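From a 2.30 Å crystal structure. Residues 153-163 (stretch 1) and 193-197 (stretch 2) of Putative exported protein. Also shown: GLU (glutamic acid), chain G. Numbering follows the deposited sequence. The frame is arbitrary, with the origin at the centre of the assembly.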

ATOM      1  N   GLY A 153      -8.503  -4.684   2.802  1.00 16.02           N
ATOM      2  CA  GLY A 153      -7.376  -3.993   2.242  1.00 14.23           C
ATOM      3  C   GLY A 153      -7.037  -4.470   0.852  1.00 13.34           C
ATOM      4  O   GLY A 153      -7.530  -5.517   0.401  1.00 11.56           O
ATOM      5  N   VAL A 154      -6.162  -3.697   0.182  1.00 12.32           N
ATOM      6  CA  VAL A 154      -5.728  -4.020  -1.169  1.00 11.14           C
ATOM      7  C   VAL A 154      -5.004  -5.359  -1.342  1.00 10.41           C
ATOM      8  O   VAL A 154      -5.042  -5.939  -2.416  1.00 10.79           O
ATOM      9  N   LEU A 155      -4.343  -5.857  -0.308  1.00  9.75           N
ATOM     10  CA  LEU A 155      -3.582  -7.084  -0.454  1.00  9.95           C
ATOM     11  C   LEU A 155      -4.479  -8.319  -0.336  1.00 10.53           C
ATOM     12  O   LEU A 155      -4.190  -9.318  -0.962  1.00 10.82           O
ATOM     13  N   HIS A 156      -5.574  -8.232   0.439  1.00 11.08           N
ATOM     14  CA  HIS A 156      -6.631  -9.247   0.427  1.00 11.15           C
ATOM     15  C   HIS A 156      -7.303  -9.264  -0.951  1.00 11.17           C
ATOM     16  O   HIS A 156      -7.529 -10.306  -1.529  1.00 12.01           O
ATOM     17  N   LEU A 157      -7.630  -8.104  -1.487  1.00 11.38           N
ATOM     18  CA  LEU A 157      -8.177  -8.049  -2.842  1.00 12.22           C
ATOM     19  C   LEU A 157      -7.171  -8.573  -3.893  1.00 12.19           C
ATOM     20  O   LEU A 157      -7.546  -9.292  -4.814  1.00 12.65           O
HETATM   21  N   MSE A 158      -5.899  -8.230  -3.730  1.00 12.00           N
HETATM   22  CA  MSE A 158      -4.819  -8.781  -4.550  1.00 13.91           C
HETATM   23  C   MSE A 158      -4.830 -10.294  -4.550  1.00 12.26           C
HETATM   24  O   MSE A 158      -4.905 -10.886  -5.603  1.00 12.31           O
ATOM     25  N   GLY A 159      -4.818 -10.917  -3.362  1.00 12.20           N
ATOM     26  CA  GLY A 159      -4.859 -12.364  -3.238  1.00 11.88           C
ATOM     27  C   GLY A 159      -6.056 -13.023  -3.914  1.00 12.01           C
ATOM     28  O   GLY A 159      -5.926 -14.074  -4.522  1.00 11.77           O
ATOM     29  N   GLU A 160      -7.219 -12.378  -3.798  1.00 11.78           N
ATOM     30  CA  GLU A 160      -8.471 -12.897  -4.297  1.00 12.08           C
ATOM     31  C   GLU A 160      -8.560 -12.746  -5.789  1.00 11.65           C
ATOM     32  O   GLU A 160      -9.086 -13.616  -6.482  1.00 10.95           O
ATOM     33  N   SER A 161      -8.064 -11.612  -6.278  1.00 12.53           N
ATOM     34  CA  SER A 161      -7.861 -11.392  -7.727  1.00 12.81           C
ATOM     35  C   SER A 161      -6.925 -12.411  -8.383  1.00 12.06           C
ATOM     36  O   SER A 161      -7.196 -12.888  -9.500  1.00 12.45           O
ATOM     37  N   PHE A 162      -5.832 -12.721  -7.684  1.00 10.95           N
ATOM     38  CA  PHE A 162      -4.879 -13.712  -8.120  1.00 10.75           C
ATOM     39  C   PHE A 162      -5.527 -15.097  -8.281  1.00 11.58           C
ATOM     40  O   PHE A 162      -5.346 -15.795  -9.293  1.00 10.49           O
ATOM     41  N   LYS A 163      -6.251 -15.499  -7.237  1.00 12.96           N
ATOM     42  CA  LYS A 163      -6.992 -16.753  -7.198  1.00 15.08           C
ATOM     43  C   LYS A 163      -7.939 -16.861  -8.398  1.00 16.35           C
ATOM     44  O   LYS A 163      -7.943 -17.860  -9.105  1.00 16.95           O
ATOM     45  N   ILE A 193       2.783 -14.682   0.668  1.00 11.33           N
ATOM     46  CA  ILE A 193       2.392 -13.356   1.102  1.00 11.15           C
ATOM     47  C   ILE A 193       2.090 -12.533  -0.115  1.00 11.86           C
ATOM     48  O   ILE A 193       2.808 -12.596  -1.112  1.00 12.67           O
ATOM     49  N   PHE A 194       0.989 -11.788  -0.053  1.00 11.74           N
ATOM     50  CA  PHE A 194       0.743 -10.726  -1.021  1.00 10.55           C
ATOM     51  C   PHE A 194       1.094  -9.435  -0.324  1.00 11.18           C
ATOM     52  O   PHE A 194       0.527  -9.132   0.722  1.00 11.64           O
ATOM     53  N   ASP A 195       2.066  -8.703  -0.864  1.00 11.32           N
ATOM     54  CA  ASP A 195       2.521  -7.484  -0.235  1.00 11.26           C
ATOM     55  C   ASP A 195       2.739  -6.332  -1.217  1.00 11.71           C
ATOM     56  O   ASP A 195       2.736  -6.514  -2.454  1.00 10.95           O
ATOM     57  N   ASN A 196       2.885  -5.140  -0.628  1.00 11.84           N
ATOM     58  CA  ASN A 196       3.421  -3.991  -1.303  1.00 11.81           C
ATOM     59  C   ASN A 196       4.898  -4.198  -1.141  1.00 11.78           C
ATOM     60  O   ASN A 196       5.366  -4.601  -0.082  1.00 12.45           O
ATOM     61  N   LEU A 197       5.642  -3.923  -2.200  1.00 11.84           N
ATOM     62  CA  LEU A 197       7.049  -4.324  -2.280  1.00 10.95           C
ATOM     63  C   LEU A 197       7.982  -3.810  -1.156  1.00 10.74           C
ATOM     64  O   LEU A 197       8.739  -4.604  -0.610  1.00 11.78           O
TER

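The helix of residues 154-163 packs against the strand of residues 193-196 through a small, almost wholly apolar contact centred on one aromatic side chain, Phe-194, with no hydrogen bond crossing between the two stretches. The axes approach to 7.7 Å with their N-to-C directions 130° apart, and 394 Å² of surface is buried, counting both sides. The backbones come nearest at Leu-155 and Phe-194, whose CA atoms are 5.7 Å apart. From the helix, Leu-155, Met-158 and Phe-162 point toward the strand, a spacing of three and four residues that places them along one side of the helix. Phe-194 (chi1 m, -74°) points back toward them and gives up the largest area of any residue here. Gly-159 lies over one face of the Phe-194 ring, its CA 3.6 Å from the ring centroid, only 4° off the normal, a CH-pi contact. An ideal CB on Gly-159 would fall 3.5 Å from Phe-194 CD2; with no side chain there, the ring packs directly against the glycine CA. At the ring's edge, the selenomethionine Met-158, extended with chi1, chi2 and chi3 all t, brings its SE to 3.8 Å from Phe-194 CD1. Phe-162 (chi1 t) completes the cluster with an edge-to-face pair: the edge of Phe-194 meets the face of Phe-162, with planes at 69°, centroids 5.2 Å apart and Phe-194 CZ 3.5 Å from Phe-162 CG. Toward the start of the helix, Leu-155 (m, t) spans all three contacting strand residues. Leu-155 CB lies 3.5 Å from Phe-194 O, while Leu-155 CD2 reaches 3.5 Å from Asp-195 C and also approaches the side chain of Asn-196. Asp-195 (chi1 t) points away, yet Asp-195 OD1 is still 3.7 Å from Leu-155 CD1; the same OD1 accepts a weak hydrogen bond of 2.7 Å from Asn-196 N, and the carboxylate has further partners elsewhere in the structure. Asn-196 (chi1 m) leaves its backbone sideways, but its end comes nearer the helix, beside Leu-155 and Val-154 (chi1 p). The bound glutamic acid lies near this end of the contact, with Val-154 CG1 3.1 Å from its OXT and Leu-155 CD1 3.4 Å from its N. Polar side chains of the helix stay out of the contact: Glu-160 points away, and its OE2 forms a salt bridge with Lys-163 NZ at 3.1 Å, while Ser-161 OG makes a weak 3.1 Å hydrogen bond to Leu-157 O, one turn back.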

ATOM      1  CB  VAL A 154      -4.916  -2.837  -1.828  1.00 11.36           C
ATOM      2  CG1 VAL A 154      -3.600  -2.675  -1.197  1.00  8.89           C
ATOM      3  CG2 VAL A 154      -4.767  -3.076  -3.320  1.00 10.94           C
ATOM      4  CB  LEU A 155      -2.373  -7.097   0.510  1.00  9.98           C
ATOM      5  CG  LEU A 155      -1.452  -5.871   0.296  1.00  7.77           C
ATOM      6  CD1 LEU A 155      -0.483  -5.736   1.413  1.00  5.16           C
ATOM      7  CD2 LEU A 155      -0.732  -5.943  -1.066  1.00  5.51           C
ATOM      8  CB  HIS A 156      -7.683  -9.022   1.562  1.00 11.09           C
ATOM      9  CG  HIS A 156      -8.765 -10.085   1.607  1.00 11.96           C
ATOM     10  ND1 HIS A 156     -10.027  -9.859   2.126  1.00 11.33           N
ATOM     11  CD2 HIS A 156      -8.776 -11.368   1.160  1.00 11.71           C
ATOM     12  CE1 HIS A 156     -10.757 -10.955   2.009  1.00  9.30           C
ATOM     13  NE2 HIS A 156     -10.027 -11.888   1.436  1.00 10.31           N
ATOM     14  CB  LEU A 157      -8.660  -6.619  -3.170  1.00 13.06           C
ATOM     15  CG  LEU A 157      -9.362  -6.495  -4.532  1.00 14.90           C
ATOM     16  CD1 LEU A 157     -10.661  -7.382  -4.573  1.00 16.04           C
ATOM     17  CD2 LEU A 157      -9.665  -5.052  -4.831  1.00 16.93           C
HETATM   18  CB  MSE A 158      -3.467  -8.237  -4.084  1.00 13.24           C
HETATM   19  CG  MSE A 158      -2.404  -8.406  -5.094  1.00 14.67           C
HETATM   20 SE   MSE A 158      -0.644  -7.996  -4.431  1.00 21.49          SE
HETATM   21  CE  MSE A 158       0.390  -8.688  -6.001  1.00 14.46           C
ATOM     22  CB  GLU A 160      -9.644 -12.181  -3.609  1.00 12.79           C
ATOM     23  CG  GLU A 160      -9.878 -12.616  -2.115  1.00 13.96           C
ATOM     24  CD  GLU A 160      -9.873 -14.148  -1.910  1.00 16.59           C
ATOM     25  OE1 GLU A 160     -10.708 -14.858  -2.519  1.00 16.60           O
ATOM     26  OE2 GLU A 160      -9.022 -14.647  -1.130  1.00 18.80           O
ATOM     27  CB  SER A 161      -7.328  -9.976  -7.970  1.00 12.67           C
ATOM     28  OG  SER A 161      -8.419  -9.091  -7.805  1.00 15.63           O
ATOM     29  CB  PHE A 162      -3.748 -13.748  -7.081  1.00 10.56           C
ATOM     30  CG  PHE A 162      -2.694 -14.773  -7.361  1.00 10.30           C
ATOM     31  CD1 PHE A 162      -1.536 -14.413  -8.034  1.00  9.00           C
ATOM     32  CD2 PHE A 162      -2.867 -16.103  -6.978  1.00  9.52           C
ATOM     33  CE1 PHE A 162      -0.568 -15.334  -8.302  1.00  8.99           C
ATOM     34  CE2 PHE A 162      -1.887 -17.048  -7.246  1.00 10.06           C
ATOM     35  CZ  PHE A 162      -0.724 -16.659  -7.904  1.00  9.49           C
ATOM     36  CB  LYS A 163      -7.773 -16.846  -5.873  1.00 14.36           C
ATOM     37  CG  LYS A 163      -6.874 -17.161  -4.735  1.00 16.06           C
ATOM     38  CD  LYS A 163      -7.509 -16.961  -3.382  1.00 16.04           C
ATOM     39  CE  LYS A 163      -8.706 -17.855  -3.168  1.00 17.50           C
ATOM     40  NZ  LYS A 163      -9.144 -17.653  -1.747  1.00 18.87           N
ATOM     41  CB  ILE A 193       3.453 -12.672   2.003  1.00 11.56           C
ATOM     42  CG1 ILE A 193       2.870 -11.409   2.679  1.00 10.40           C
ATOM     43  CG2 ILE A 193       4.802 -12.436   1.257  1.00 12.37           C
ATOM     44  CD1 ILE A 193       3.803 -10.652   3.547  1.00  9.42           C
ATOM     45  CB  PHE A 194      -0.712 -10.749  -1.464  1.00  9.96           C
ATOM     46  CG  PHE A 194      -1.033 -11.888  -2.389  1.00  8.23           C
ATOM     47  CD1 PHE A 194      -1.019 -11.701  -3.779  1.00  7.42           C
ATOM     48  CD2 PHE A 194      -1.334 -13.155  -1.887  1.00  8.31           C
ATOM     49  CE1 PHE A 194      -1.295 -12.769  -4.630  1.00  8.68           C
ATOM     50  CE2 PHE A 194      -1.604 -14.254  -2.761  1.00  6.90           C
ATOM     51  CZ  PHE A 194      -1.584 -14.055  -4.111  1.00  7.85           C
ATOM     52  CB  ASP A 195       3.815  -7.738   0.549  1.00 11.29           C
ATOM     53  CG  ASP A 195       4.047  -6.713   1.646  1.00 12.49           C
ATOM     54  OD1 ASP A 195       3.130  -5.896   1.912  1.00 14.48           O
ATOM     55  OD2 ASP A 195       5.146  -6.720   2.244  1.00 12.67           O
ATOM     56  CB  ASN A 196       2.972  -2.663  -0.637  1.00 12.30           C
ATOM     57  CG  ASN A 196       1.496  -2.702  -0.101  1.00 11.68           C
ATOM     58  OD1 ASN A 196       1.281  -2.660   1.113  1.00 13.33           O
ATOM     59  ND2 ASN A 196       0.520  -2.785  -0.989  1.00  8.16           N
ATOM     60  CB  LEU A 197       7.588  -4.112  -3.723  1.00 10.96           C
ATOM     61  CG  LEU A 197       9.002  -4.609  -4.117  1.00 11.26           C
ATOM     62  CD1 LEU A 197       9.348  -6.076  -3.612  1.00  9.17           C
ATOM     63  CD2 LEU A 197       9.191  -4.448  -5.619  1.00  9.36           C
TER
HETATM   64  N   GLU G1055      -2.043  -2.859   2.357  1.00 11.71           N
HETATM   65  CA  GLU G1055      -1.684  -1.446   2.584  1.00 11.29           C
HETATM   66  C   GLU G1055      -1.837  -0.609   1.325  1.00 12.00           C
HETATM   67  O   GLU G1055      -0.903  -0.041   0.750  1.00 12.47           O
HETATM   68  CB  GLU G1055      -0.305  -1.333   3.227  1.00 11.17           C
HETATM   69  CG  GLU G1055      -0.112  -2.346   4.370  1.00  8.76           C
HETATM   70  CD  GLU G1055       0.818  -1.882   5.451  1.00  9.91           C
HETATM   71  OE1 GLU G1055       1.306  -0.739   5.325  1.00 10.90           O
HETATM   72  OE2 GLU G1055       1.050  -2.646   6.456  1.00 10.40           O
HETATM   73  OXT GLU G1055      -2.982  -0.439   0.874  1.00 12.13           O